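PDB 2VE3: putative cytochrome P450 120, which binds heme and retinoic acid and, as a member of the cytochrome P450 family, probably acts as a heme-iron monooxygenase. Local coordinates for residues Tyr120-Met124 / Val154-Phe159; Ile210-Gln215 / Leu225-Leu229; Leu298-Leu304 / Lys402-Thr406. All blocks are in the same frame, centred on the assembly; numbering follows the deposited sequence.

Contact 1 (Tyr120-Met124 / Val154-Phe159)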
ATOM      1  N   TYR A 120       4.668 -16.321  10.630  1.00 38.69           N
ATOM      2  CA  TYR A 120       3.961 -16.274   9.339  1.00 38.19           C
ATOM      3  C   TYR A 120       4.737 -16.972   8.214  1.00 37.41           C
ATOM      4  O   TYR A 120       4.148 -17.436   7.236  1.00 37.21           O
ATOM      5  CB  TYR A 120       3.668 -14.826   8.925  1.00 38.66           C
ATOM      6  CG  TYR A 120       2.508 -14.143   9.633  1.00 39.65           C
ATOM      7  CD1 TYR A 120       1.447 -14.877  10.169  1.00 40.76           C
ATOM      8  CD2 TYR A 120       2.449 -12.748   9.718  1.00 40.53           C
ATOM      9  CE1 TYR A 120       0.367 -14.239  10.801  1.00 41.69           C
ATOM     10  CE2 TYR A 120       1.377 -12.100  10.342  1.00 40.31           C
ATOM     11  CZ  TYR A 120       0.342 -12.850  10.883  1.00 40.87           C
ATOM     12  OH  TYR A 120      -0.721 -12.221  11.497  1.00 40.24           O
ATOM     13  N   LEU A 121       6.054 -17.050   8.367  1.00 36.68           N
ATOM     14  CA  LEU A 121       6.953 -17.487   7.286  1.00 36.36           C
ATOM     15  C   LEU A 121       6.663 -18.811   6.561  1.00 35.67           C
ATOM     16  O   LEU A 121       6.574 -18.807   5.326  1.00 35.54           O
ATOM     17  CB  LEU A 121       8.410 -17.467   7.745  1.00 36.69           C
ATOM     18  CG  LEU A 121       9.081 -16.108   7.674  1.00 37.30           C
ATOM     19  CD1 LEU A 121      10.570 -16.324   7.671  1.00 37.79           C
ATOM     20  CD2 LEU A 121       8.639 -15.411   6.400  1.00 38.48           C
ATOM     21  N   PRO A 122       6.544 -19.937   7.311  1.00 34.96           N
ATOM     22  CA  PRO A 122       6.333 -21.247   6.682  1.00 34.29           C
ATOM     23  C   PRO A 122       5.168 -21.280   5.673  1.00 33.68           C
ATOM     24  O   PRO A 122       5.349 -21.769   4.555  1.00 33.66           O
ATOM     25  CB  PRO A 122       6.041 -22.165   7.877  1.00 34.26           C
ATOM     26  CG  PRO A 122       6.743 -21.522   9.014  1.00 34.54           C
ATOM     27  CD  PRO A 122       6.613 -20.053   8.785  1.00 34.74           C
ATOM     28  N   LYS A 123       4.000 -20.761   6.059  1.00 32.71           N
ATOM     29  CA  LYS A 123       2.839 -20.729   5.161  1.00 32.02           C
ATOM     30  C   LYS A 123       3.067 -19.762   4.018  1.00 31.30           C
ATOM     31  O   LYS A 123       2.644 -20.027   2.890  1.00 30.71           O
ATOM     32  CB  LYS A 123       1.538 -20.337   5.884  1.00 32.16           C
ATOM     33  CG  LYS A 123       0.897 -21.402   6.782  1.00 32.24           C
ATOM     34  CD  LYS A 123       1.602 -21.443   8.126  1.00 32.84           C
ATOM     35  CE  LYS A 123       1.840 -20.030   8.657  1.00 32.17           C
ATOM     36  NZ  LYS A 123       3.183 -19.890   9.256  1.00 31.41           N
ATOM     37  N   MET A 124       3.715 -18.637   4.322  1.00 30.95           N
ATOM     38  CA  MET A 124       4.007 -17.625   3.306  1.00 31.30           C
ATOM     39  C   MET A 124       4.960 -18.159   2.250  1.00 30.10           C
ATOM     40  O   MET A 124       4.721 -17.987   1.072  1.00 29.81           O
ATOM     41  CB  MET A 124       4.580 -16.340   3.910  1.00 31.23           C
ATOM     42  CG  MET A 124       4.753 -15.237   2.857  1.00 31.84           C
ATOM     43  SD  MET A 124       5.639 -13.782   3.423  1.00 33.57           S
ATOM     44  CE  MET A 124       4.497 -13.120   4.635  1.00 32.35           C
ATOM     45  N   VAL A 154      -1.836 -15.131   0.033  1.00 23.10           N
ATOM     46  CA  VAL A 154      -1.006 -14.980   1.232  1.00 22.79           C
ATOM     47  C   VAL A 154      -1.805 -14.259   2.327  1.00 23.49           C
ATOM     48  O   VAL A 154      -1.802 -14.679   3.489  1.00 23.80           O
ATOM     49  CB  VAL A 154       0.318 -14.234   0.922  1.00 22.72           C
ATOM     50  CG1 VAL A 154       1.104 -13.935   2.176  1.00 21.76           C
ATOM     51  CG2 VAL A 154       1.192 -15.052  -0.019  1.00 22.00           C
ATOM     52  N   ALA A 155      -2.494 -13.187   1.933  1.00 22.98           N
ATOM     53  CA  ALA A 155      -3.208 -12.344   2.857  1.00 23.43           C
ATOM     54  C   ALA A 155      -4.395 -13.100   3.446  1.00 23.88           C
ATOM     55  O   ALA A 155      -4.569 -13.106   4.667  1.00 24.14           O
ATOM     56  CB  ALA A 155      -3.650 -11.055   2.188  1.00 22.43           C
ATOM     57  N   ALA A 156      -5.187 -13.752   2.591  1.00 24.29           N
ATOM     58  CA  ALA A 156      -6.341 -14.532   3.070  1.00 25.18           C
ATOM     59  C   ALA A 156      -5.865 -15.633   4.010  1.00 25.78           C
ATOM     60  O   ALA A 156      -6.418 -15.818   5.093  1.00 26.34           O
ATOM     61  CB  ALA A 156      -7.134 -15.105   1.908  1.00 24.47           C
ATOM     62  N   THR A 157      -4.801 -16.322   3.605  1.00 26.36           N
ATOM     63  CA  THR A 157      -4.214 -17.410   4.390  1.00 27.43           C
ATOM     64  C   THR A 157      -3.706 -16.985   5.765  1.00 27.82           C
ATOM     65  O   THR A 157      -4.100 -17.573   6.771  1.00 28.32           O
ATOM     66  CB  THR A 157      -3.087 -18.125   3.606  1.00 27.02           C
ATOM     67  OG1 THR A 157      -3.650 -18.715   2.433  1.00 26.52           O
ATOM     68  CG2 THR A 157      -2.400 -19.221   4.443  1.00 27.81           C
ATOM     69  N   LEU A 158      -2.844 -15.975   5.804  1.00 28.30           N
ATOM     70  CA  LEU A 158      -2.181 -15.589   7.051  1.00 28.83           C
ATOM     71  C   LEU A 158      -3.060 -14.787   8.015  1.00 29.52           C
ATOM     72  O   LEU A 158      -2.824 -14.809   9.229  1.00 29.19           O
ATOM     73  CB  LEU A 158      -0.876 -14.834   6.769  1.00 28.65           C
ATOM     74  CG  LEU A 158       0.282 -15.633   6.158  1.00 28.65           C
ATOM     75  CD1 LEU A 158       1.374 -14.676   5.765  1.00 29.17           C
ATOM     76  CD2 LEU A 158       0.833 -16.694   7.127  1.00 28.20           C
ATOM     77  N   PHE A 159      -4.065 -14.087   7.483  1.00 30.21           N
ATOM     78  CA  PHE A 159      -4.944 -13.261   8.317  1.00 31.20           C
ATOM     79  C   PHE A 159      -6.216 -13.983   8.770  1.00 32.40           C
ATOM     80  O   PHE A 159      -6.789 -13.644   9.800  1.00 32.32           O
ATOM     81  CB  PHE A 159      -5.311 -11.934   7.630  1.00 30.21           C
ATOM     82  CG  PHE A 159      -4.125 -11.068   7.278  1.00 29.03           C
ATOM     83  CD1 PHE A 159      -2.926 -11.162   7.983  1.00 27.51           C
ATOM     84  CD2 PHE A 159      -4.216 -10.141   6.243  1.00 27.88           C
ATOM     85  CE1 PHE A 159      -1.845 -10.358   7.657  1.00 27.60           C
ATOM     86  CE2 PHE A 159      -3.135  -9.334   5.912  1.00 27.52           C
ATOM     87  CZ  PHE A 159      -1.946  -9.442   6.617  1.00 27.21           C
TER

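Contact 2 (Ile210-Gln215 / Leu225-Leu229)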
ATOM      1  N   ILE A 210     -17.327 -16.639   8.307  1.00 34.59           N
ATOM      2  CA  ILE A 210     -15.977 -17.043   8.695  1.00 34.61           C
ATOM      3  C   ILE A 210     -15.717 -16.756  10.173  1.00 35.25           C
ATOM      4  O   ILE A 210     -15.111 -17.581  10.857  1.00 35.54           O
ATOM      5  CB  ILE A 210     -14.897 -16.350   7.827  1.00 34.37           C
ATOM      6  CG1 ILE A 210     -14.884 -16.923   6.409  1.00 33.53           C
ATOM      7  CG2 ILE A 210     -13.514 -16.507   8.440  1.00 34.41           C
ATOM      8  CD1 ILE A 210     -14.252 -16.011   5.403  1.00 29.95           C
ATOM      9  N   ILE A 211     -16.168 -15.596  10.656  1.00 35.83           N
ATOM     10  CA  ILE A 211     -15.994 -15.203  12.074  1.00 36.59           C
ATOM     11  C   ILE A 211     -16.801 -16.087  13.049  1.00 37.30           C
ATOM     12  O   ILE A 211     -16.270 -16.519  14.074  1.00 37.57           O
ATOM     13  CB  ILE A 211     -16.302 -13.686  12.300  1.00 36.39           C
ATOM     14  CG1 ILE A 211     -15.176 -12.818  11.727  1.00 36.23           C
ATOM     15  CG2 ILE A 211     -16.491 -13.354  13.780  1.00 35.85           C
ATOM     16  CD1 ILE A 211     -15.571 -11.365  11.482  1.00 36.27           C
ATOM     17  N   LYS A 212     -18.070 -16.347  12.729  1.00 38.23           N
ATOM     18  CA  LYS A 212     -18.926 -17.238  13.538  1.00 39.47           C
ATOM     19  C   LYS A 212     -18.401 -18.676  13.628  1.00 40.09           C
ATOM     20  O   LYS A 212     -18.634 -19.374  14.615  1.00 40.75           O
ATOM     21  CB  LYS A 212     -20.363 -17.240  13.006  1.00 39.40           C
ATOM     22  CG  LYS A 212     -21.069 -15.878  13.063  1.00 39.98           C
ATOM     23  CD  LYS A 212     -21.587 -15.552  14.464  1.00 41.28           C
ATOM     24  CE  LYS A 212     -22.511 -14.349  14.458  1.00 40.86           C
ATOM     25  NZ  LYS A 212     -23.560 -14.483  13.404  1.00 41.85           N
ATOM     26  N   ALA A 213     -17.699 -19.117  12.592  1.00 40.74           N
ATOM     27  CA  ALA A 213     -17.039 -20.411  12.613  1.00 41.39           C
ATOM     28  C   ALA A 213     -15.881 -20.424  13.616  1.00 41.98           C
ATOM     29  O   ALA A 213     -15.767 -21.351  14.428  1.00 41.79           O
ATOM     30  CB  ALA A 213     -16.557 -20.778  11.220  1.00 41.51           C
ATOM     31  N   ARG A 214     -15.044 -19.384  13.570  1.00 42.48           N
ATOM     32  CA  ARG A 214     -13.847 -19.284  14.414  1.00 43.11           C
ATOM     33  C   ARG A 214     -14.174 -19.133  15.907  1.00 43.42           C
ATOM     34  O   ARG A 214     -13.381 -19.540  16.766  1.00 43.40           O
ATOM     35  CB  ARG A 214     -12.944 -18.138  13.917  1.00 43.15           C
ATOM     36  CG  ARG A 214     -11.784 -17.746  14.844  1.00 43.76           C
ATOM     37  CD  ARG A 214     -10.645 -18.748  14.812  1.00 44.92           C
ATOM     38  NE  ARG A 214      -9.945 -18.677  13.536  1.00 47.05           N
ATOM     39  CZ  ARG A 214      -8.702 -18.230  13.367  1.00 47.17           C
ATOM     40  NH1 ARG A 214      -7.973 -17.828  14.402  1.00 46.46           N
ATOM     41  NH2 ARG A 214      -8.183 -18.210  12.148  1.00 47.74           N
ATOM     42  N   GLN A 215     -15.338 -18.553  16.202  1.00 44.05           N
ATOM     43  CA  GLN A 215     -15.791 -18.330  17.583  1.00 44.71           C
ATOM     44  C   GLN A 215     -16.272 -19.602  18.278  1.00 45.33           C
ATOM     45  O   GLN A 215     -16.264 -19.680  19.502  1.00 45.55           O
ATOM     46  CB  GLN A 215     -16.901 -17.276  17.629  1.00 44.62           C
ATOM     47  CG  GLN A 215     -16.406 -15.850  17.443  1.00 44.02           C
ATOM     48  CD  GLN A 215     -17.515 -14.868  17.136  1.00 43.13           C
ATOM     49  OE1 GLN A 215     -17.455 -13.710  17.543  1.00 43.73           O
ATOM     50  NE2 GLN A 215     -18.531 -15.318  16.411  1.00 42.30           N
ATOM     51  N   LEU A 225      -7.179 -12.491  12.498  1.00 32.60           N
ATOM     52  CA  LEU A 225      -8.580 -12.669  12.916  1.00 32.48           C
ATOM     53  C   LEU A 225      -8.708 -13.147  14.372  1.00 31.86           C
ATOM     54  O   LEU A 225      -9.533 -12.635  15.133  1.00 31.32           O
ATOM     55  CB  LEU A 225      -9.316 -13.624  11.960  1.00 32.74           C
ATOM     56  CG  LEU A 225     -10.810 -13.876  12.215  1.00 33.17           C
ATOM     57  CD1 LEU A 225     -11.636 -12.577  12.202  1.00 33.97           C
ATOM     58  CD2 LEU A 225     -11.391 -14.895  11.238  1.00 32.85           C
ATOM     59  N   GLY A 226      -7.881 -14.124  14.740  1.00 31.37           N
ATOM     60  CA  GLY A 226      -7.774 -14.595  16.124  1.00 31.09           C
ATOM     61  C   GLY A 226      -7.361 -13.502  17.088  1.00 30.62           C
ATOM     62  O   GLY A 226      -7.961 -13.353  18.149  1.00 30.70           O
ATOM     63  N   ILE A 227      -6.357 -12.717  16.700  1.00 30.20           N
ATOM     64  CA  ILE A 227      -5.960 -11.528  17.460  1.00 29.68           C
ATOM     65  C   ILE A 227      -7.116 -10.540  17.701  1.00 29.33           C
ATOM     66  O   ILE A 227      -7.300 -10.072  18.827  1.00 29.55           O
ATOM     67  CB  ILE A 227      -4.680 -10.840  16.873  1.00 29.67           C
ATOM     68  CG1 ILE A 227      -3.459 -11.725  17.136  1.00 29.31           C
ATOM     69  CG2 ILE A 227      -4.425  -9.482  17.530  1.00 29.60           C
ATOM     70  CD1 ILE A 227      -2.160 -11.228  16.557  1.00 29.74           C
ATOM     71  N   LEU A 228      -7.907 -10.253  16.671  1.00 28.74           N
ATOM     72  CA  LEU A 228      -9.037  -9.328  16.808  1.00 27.97           C
ATOM     73  C   LEU A 228     -10.163  -9.889  17.670  1.00 27.55           C
ATOM     74  O   LEU A 228     -10.820  -9.157  18.407  1.00 27.51           O
ATOM     75  CB  LEU A 228      -9.590  -8.923  15.437  1.00 28.03           C
ATOM     76  CG  LEU A 228      -8.665  -8.153  14.486  1.00 27.43           C
ATOM     77  CD1 LEU A 228      -9.367  -7.877  13.137  1.00 26.00           C
ATOM     78  CD2 LEU A 228      -8.193  -6.873  15.158  1.00 26.61           C
ATOM     79  N   LEU A 229     -10.393 -11.188  17.568  1.00 27.44           N
ATOM     80  CA  LEU A 229     -11.405 -11.845  18.392  1.00 27.26           C
ATOM     81  C   LEU A 229     -11.025 -11.789  19.861  1.00 27.24           C
ATOM     82  O   LEU A 229     -11.887 -11.633  20.717  1.00 27.50           O
ATOM     83  CB  LEU A 229     -11.610 -13.287  17.941  1.00 27.10           C
ATOM     84  CG  LEU A 229     -12.715 -13.680  16.949  1.00 27.14           C
ATOM     85  CD1 LEU A 229     -13.461 -12.529  16.316  1.00 28.59           C
ATOM     86  CD2 LEU A 229     -12.117 -14.542  15.874  1.00 28.40           C
TER

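Contact 3 (Leu298-Leu304 / Lys402-Thr406)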
ATOM      1  N   LEU A 298      16.587 -14.141   6.454  1.00 32.40           N
ATOM      2  CA  LEU A 298      16.152 -12.914   5.777  1.00 31.39           C
ATOM      3  C   LEU A 298      16.662 -11.633   6.447  1.00 30.69           C
ATOM      4  O   LEU A 298      16.694 -10.568   5.824  1.00 30.09           O
ATOM      5  CB  LEU A 298      14.623 -12.871   5.700  1.00 31.09           C
ATOM      6  CG  LEU A 298      13.883 -13.986   4.956  1.00 31.13           C
ATOM      7  CD1 LEU A 298      12.400 -13.956   5.301  1.00 30.09           C
ATOM      8  CD2 LEU A 298      14.095 -13.911   3.442  1.00 30.75           C
ATOM      9  N   LYS A 299      17.044 -11.736   7.723  1.00 30.30           N
ATOM     10  CA  LYS A 299      17.651 -10.609   8.451  1.00 29.59           C
ATOM     11  C   LYS A 299      19.142 -10.450   8.158  1.00 29.09           C
ATOM     12  O   LYS A 299      19.792  -9.550   8.690  1.00 29.05           O
ATOM     13  CB  LYS A 299      17.428 -10.747   9.958  1.00 29.50           C
ATOM     14  CG  LYS A 299      16.062 -10.300  10.426  1.00 29.24           C
ATOM     15  CD  LYS A 299      15.726 -10.946  11.752  1.00 29.63           C
ATOM     16  CE  LYS A 299      14.354 -10.523  12.267  1.00 31.55           C
ATOM     17  NZ  LYS A 299      13.257 -11.005  11.395  1.00 32.65           N
ATOM     18  N   LYS A 300      19.675 -11.332   7.317  1.00 28.72           N
ATOM     19  CA  LYS A 300      21.064 -11.257   6.858  1.00 28.33           C
ATOM     20  C   LYS A 300      21.158 -10.749   5.409  1.00 27.38           C
ATOM     21  O   LYS A 300      22.035 -11.163   4.637  1.00 27.39           O
ATOM     22  CB  LYS A 300      21.733 -12.635   6.968  1.00 28.69           C
ATOM     23  CG  LYS A 300      21.905 -13.177   8.388  1.00 30.29           C
ATOM     24  CD  LYS A 300      23.075 -14.164   8.423  1.00 33.55           C
ATOM     25  CE  LYS A 300      23.217 -14.870   9.774  1.00 34.62           C
ATOM     26  NZ  LYS A 300      22.388 -16.119   9.841  1.00 34.95           N
ATOM     27  N   MET A 301      20.262  -9.846   5.034  1.00 25.94           N
ATOM     28  CA  MET A 301      20.226  -9.366   3.653  1.00 24.38           C
ATOM     29  C   MET A 301      20.242  -7.842   3.575  1.00 23.51           C
ATOM     30  O   MET A 301      19.259  -7.245   3.130  1.00 24.24           O
ATOM     31  CB  MET A 301      18.993  -9.933   2.923  1.00 24.48           C
ATOM     32  CG  MET A 301      19.032 -11.434   2.686  1.00 22.64           C
ATOM     33  SD  MET A 301      17.407 -12.160   2.325  1.00 23.80           S
ATOM     34  CE  MET A 301      17.878 -13.884   2.243  1.00 22.58           C
ATOM     35  N   PRO A 302      21.351  -7.204   4.013  1.00 22.52           N
ATOM     36  CA  PRO A 302      21.487  -5.744   3.980  1.00 22.05           C
ATOM     37  C   PRO A 302      21.415  -5.110   2.579  1.00 21.79           C
ATOM     38  O   PRO A 302      20.870  -4.011   2.438  1.00 21.22           O
ATOM     39  CB  PRO A 302      22.884  -5.504   4.585  1.00 22.17           C
ATOM     40  CG  PRO A 302      23.621  -6.783   4.368  1.00 21.73           C
ATOM     41  CD  PRO A 302      22.554  -7.828   4.598  1.00 22.66           C
ATOM     42  N   TYR A 303      21.992  -5.756   1.567  1.00 20.54           N
ATOM     43  CA  TYR A 303      21.921  -5.198   0.225  1.00 20.78           C
ATOM     44  C   TYR A 303      20.502  -5.298  -0.359  1.00 20.88           C
ATOM     45  O   TYR A 303      20.038  -4.361  -0.991  1.00 20.97           O
ATOM     46  CB  TYR A 303      22.932  -5.850  -0.724  1.00 20.73           C
ATOM     47  CG  TYR A 303      22.857  -5.248  -2.102  1.00 20.64           C
ATOM     48  CD1 TYR A 303      23.331  -3.964  -2.339  1.00 17.62           C
ATOM     49  CD2 TYR A 303      22.261  -5.950  -3.163  1.00 19.55           C
ATOM     50  CE1 TYR A 303      23.251  -3.399  -3.591  1.00 18.80           C
ATOM     51  CE2 TYR A 303      22.158  -5.380  -4.423  1.00 19.83           C
ATOM     52  CZ  TYR A 303      22.660  -4.115  -4.627  1.00 19.72           C
ATOM     53  OH  TYR A 303      22.580  -3.554  -5.861  1.00 21.36           O
ATOM     54  N   LEU A 304      19.823  -6.429  -0.147  1.00 20.83           N
ATOM     55  CA  LEU A 304      18.431  -6.579  -0.585  1.00 20.25           C
ATOM     56  C   LEU A 304      17.563  -5.530   0.111  1.00 19.99           C
ATOM     57  O   LEU A 304      16.709  -4.902  -0.528  1.00 18.93           O
ATOM     58  CB  LEU A 304      17.902  -7.999  -0.330  1.00 20.21           C
ATOM     59  CG  LEU A 304      16.431  -8.281  -0.658  1.00 19.94           C
ATOM     60  CD1 LEU A 304      16.110  -8.010  -2.138  1.00 18.74           C
ATOM     61  CD2 LEU A 304      16.026  -9.694  -0.298  1.00 20.58           C
ATOM     62  N   LYS A 402      10.669  -9.309   0.963  1.00 21.26           N
ATOM     63  CA  LYS A 402      11.995  -9.913   1.128  1.00 21.35           C
ATOM     64  C   LYS A 402      11.976 -11.396   0.798  1.00 21.24           C
ATOM     65  O   LYS A 402      12.789 -11.856   0.024  1.00 21.43           O
ATOM     66  CB  LYS A 402      12.537  -9.679   2.533  1.00 21.34           C
ATOM     67  CG  LYS A 402      13.992  -9.281   2.550  1.00 22.86           C
ATOM     68  CD  LYS A 402      14.629  -9.451   3.915  1.00 23.33           C
ATOM     69  CE  LYS A 402      14.437  -8.239   4.793  1.00 24.59           C
ATOM     70  NZ  LYS A 402      15.615  -8.044   5.706  1.00 23.06           N
ATOM     71  N   LEU A 403      11.032 -12.139   1.365  1.00 21.78           N
ATOM     72  CA  LEU A 403      10.868 -13.562   1.018  1.00 21.79           C
ATOM     73  C   LEU A 403      10.686 -13.787  -0.481  1.00 21.45           C
ATOM     74  O   LEU A 403      11.366 -14.629  -1.052  1.00 21.58           O
ATOM     75  CB  LEU A 403       9.714 -14.196   1.807  1.00 21.82           C
ATOM     76  CG  LEU A 403       9.413 -15.706   1.815  1.00 22.20           C
ATOM     77  CD1 LEU A 403      10.641 -16.608   1.830  1.00 22.70           C
ATOM     78  CD2 LEU A 403       8.560 -16.021   3.015  1.00 21.78           C
ATOM     79  N   PHE A 404       9.779 -13.034  -1.106  1.00 21.32           N
ATOM     80  CA  PHE A 404       9.503 -13.186  -2.543  1.00 21.66           C
ATOM     81  C   PHE A 404      10.736 -12.869  -3.391  1.00 21.60           C
ATOM     82  O   PHE A 404      11.070 -13.601  -4.315  1.00 21.91           O
ATOM     83  CB  PHE A 404       8.350 -12.278  -2.986  1.00 21.33           C
ATOM     84  CG  PHE A 404       8.076 -12.331  -4.457  1.00 20.66           C
ATOM     85  CD1 PHE A 404       7.213 -13.285  -4.978  1.00 22.91           C
ATOM     86  CD2 PHE A 404       8.682 -11.435  -5.324  1.00 20.38           C
ATOM     87  CE1 PHE A 404       6.951 -13.341  -6.352  1.00 22.06           C
ATOM     88  CE2 PHE A 404       8.430 -11.478  -6.696  1.00 21.09           C
ATOM     89  CZ  PHE A 404       7.558 -12.431  -7.211  1.00 21.27           C
ATOM     90  N   ALA A 405      11.378 -11.752  -3.074  1.00 21.49           N
ATOM     91  CA  ALA A 405      12.578 -11.319  -3.752  1.00 21.83           C
ATOM     92  C   ALA A 405      13.622 -12.432  -3.680  1.00 22.08           C
ATOM     93  O   ALA A 405      14.272 -12.746  -4.688  1.00 22.21           O
ATOM     94  CB  ALA A 405      13.105 -10.050  -3.107  1.00 20.89           C
ATOM     95  N   THR A 406      13.733 -13.036  -2.497  1.00 21.74           N
ATOM     96  CA  THR A 406      14.725 -14.062  -2.216  1.00 22.44           C
ATOM     97  C   THR A 406      14.462 -15.337  -3.005  1.00 22.78           C
ATOM     98  O   THR A 406      15.329 -15.814  -3.720  1.00 23.33           O
ATOM     99  CB  THR A 406      14.833 -14.344  -0.682  1.00 22.48           C
ATOM    100  OG1 THR A 406      15.386 -13.201  -0.019  1.00 20.45           O
ATOM    101  CG2 THR A 406      15.719 -15.557  -0.398  1.00 22.92           C
TER

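Contact 1 (Tyr120-Met124 / Val154-Phe159)
Leu158 pushes its isobutyl group into the start of helix 121-137, and Tyr120, Lys123 and Met124 close round it. Its CB sits over one face of the Tyr120 ring, 4.1 Å above the plane and displaced toward the rim. Its two methyls part ways. CD2 lies 3.6 Å from Tyr120 CD1 and also meets the backbone Tyr120 O, while CD1 takes the terminal methyl of Met124 (CE to Leu158 CD1, 3.7 Å). A bend at the last torsion (chi3 -67°) brings that methyl there; further up the chain, Met124 CG packs against Val154 CG1 at 3.9 Å. Apart from that carbonyl oxygen, this side is apolar and close.

The other side is looser and faces solvent. Lys123 CB and Thr157 CG2 stay 4.3 Å apart, and the lysine chain folds back over Leu158 CD2, its NZ bonding Ser119 O and, weakly, Tyr120 O. Thr157 OG1 turns to Asp153 O in its own helix.

At the inner end the Tyr120 hydroxyl lies at the edge of the Phe159 ring, which touches the heme and Phe396. This is the pairing of P450 helices D (121-137) and E (143-159), with helix 394-411 packed alongside on Met124 and Val154.

Contact 2 (Ile210-Gln215 / Leu225-Leu229)
Ile211 and Arg214 near the end of helix 192-215 pack on Leu225 and Leu229 of the short helix 224-230, a partly buried helix-helix contact toward the outside of the fold. The short segment axes pass 11.0 Å apart and cross at -71°, a steep crossing that confines the touching to a few side chains.

Leu225 is held from two neighbouring positions: its CD1 meets Ile211 CG1 at 3.6 Å, and its other methyl, CD2, meets Ile210 CG2 at 3.9 Å. One turn on, Leu229 divides its methyls too, CD1 going to Ile211 CG2 at 4.0 Å and CD2 to the aliphatic part of Arg214 (CG, 3.4 Å). The Leu229 torsions are far from staggered (chi2 8°), so its exact fit deserves some caution.

Arg214 starts with CG anti to the backbone N (chi1 169°), then bends twice, which brings NH1 to 3.7 Å from Gly226 CA; with no side chain on the glycine, the guanidinium can come this near. NH2 forms a salt bridge with Asp223, whose other oxygen accepts from Gly226 N, so one carboxylate ties the arginine to the first turn of helix 224-230.

Ile211 and Leu225 both also touch Ile248 of helix 241-272. This is the meeting of helices G and H of the P450 fold, with the long central helix 241-272 packed against both.

Contact 3 (Leu298-Leu304 / Lys402-Thr406)
Lys402 reaches across to segment 298-304, where it touches Leu298 and Leu304, and its amine donates to Leu298 O at 2.7 Å. The amine approaches at a C=O...N angle of 144°, tilted 33° from the carbonyl plane. A bend at chi3 (-87°) turns the end of the chain toward that oxygen, and Asp305 adds a salt bridge to the same amine. Leu304 lies obliquely against the aliphatic part, CD2 to Lys402 CG 3.5 Å, while its CD1 rests on Ala405 CB at 3.8 Å. Replacing Lys402 with an alanine would probably leave Asp305 without this positive partner, Leu298 O without its donor, and a gap beside Leu304.

Segment 298-304 leads into helix 302-314, with Met301 at its N-cap position; this is the K helix, with the family's ExxR motif further along. Helix 394-411 is the L helix, which follows the probable heme ligand Cys391.

Thr406 OG1 donates to Lys402 O at 2.9 Å, coming from above the carbonyl plane, while Thr406 N bonds the same oxygen from the opposite face. Three side chains surround that hydroxyl: Leu304 CD2 roughly at right angles, Leu298 CD2, and the extended Met301, whose SD is 3.3 Å from Thr406 OG1.

Overall arrangement
Followed from the N terminus, the three contacts come strictly in series, none nesting in or crossing another. Contact 1 closes a loop of 29 mostly helical residues and pairs helices 121-137 and 143-159. Contact 2 closes the shortest loop, nine residues, and brings helix 224-230 steeply across the end of helix 192-215. Contact 3 spans 97 residues, including the probable heme ligand Cys391, and joins the start of helix 302-314 to helix 394-411. Contact 1 touches both of the others: Phe159 O probably bonds Leu225 N of contact 2, and Leu121 and Met124 pack on Leu403 of contact 3. Contacts 2 and 3 do not touch, their nearest atoms being about 16 Å apart.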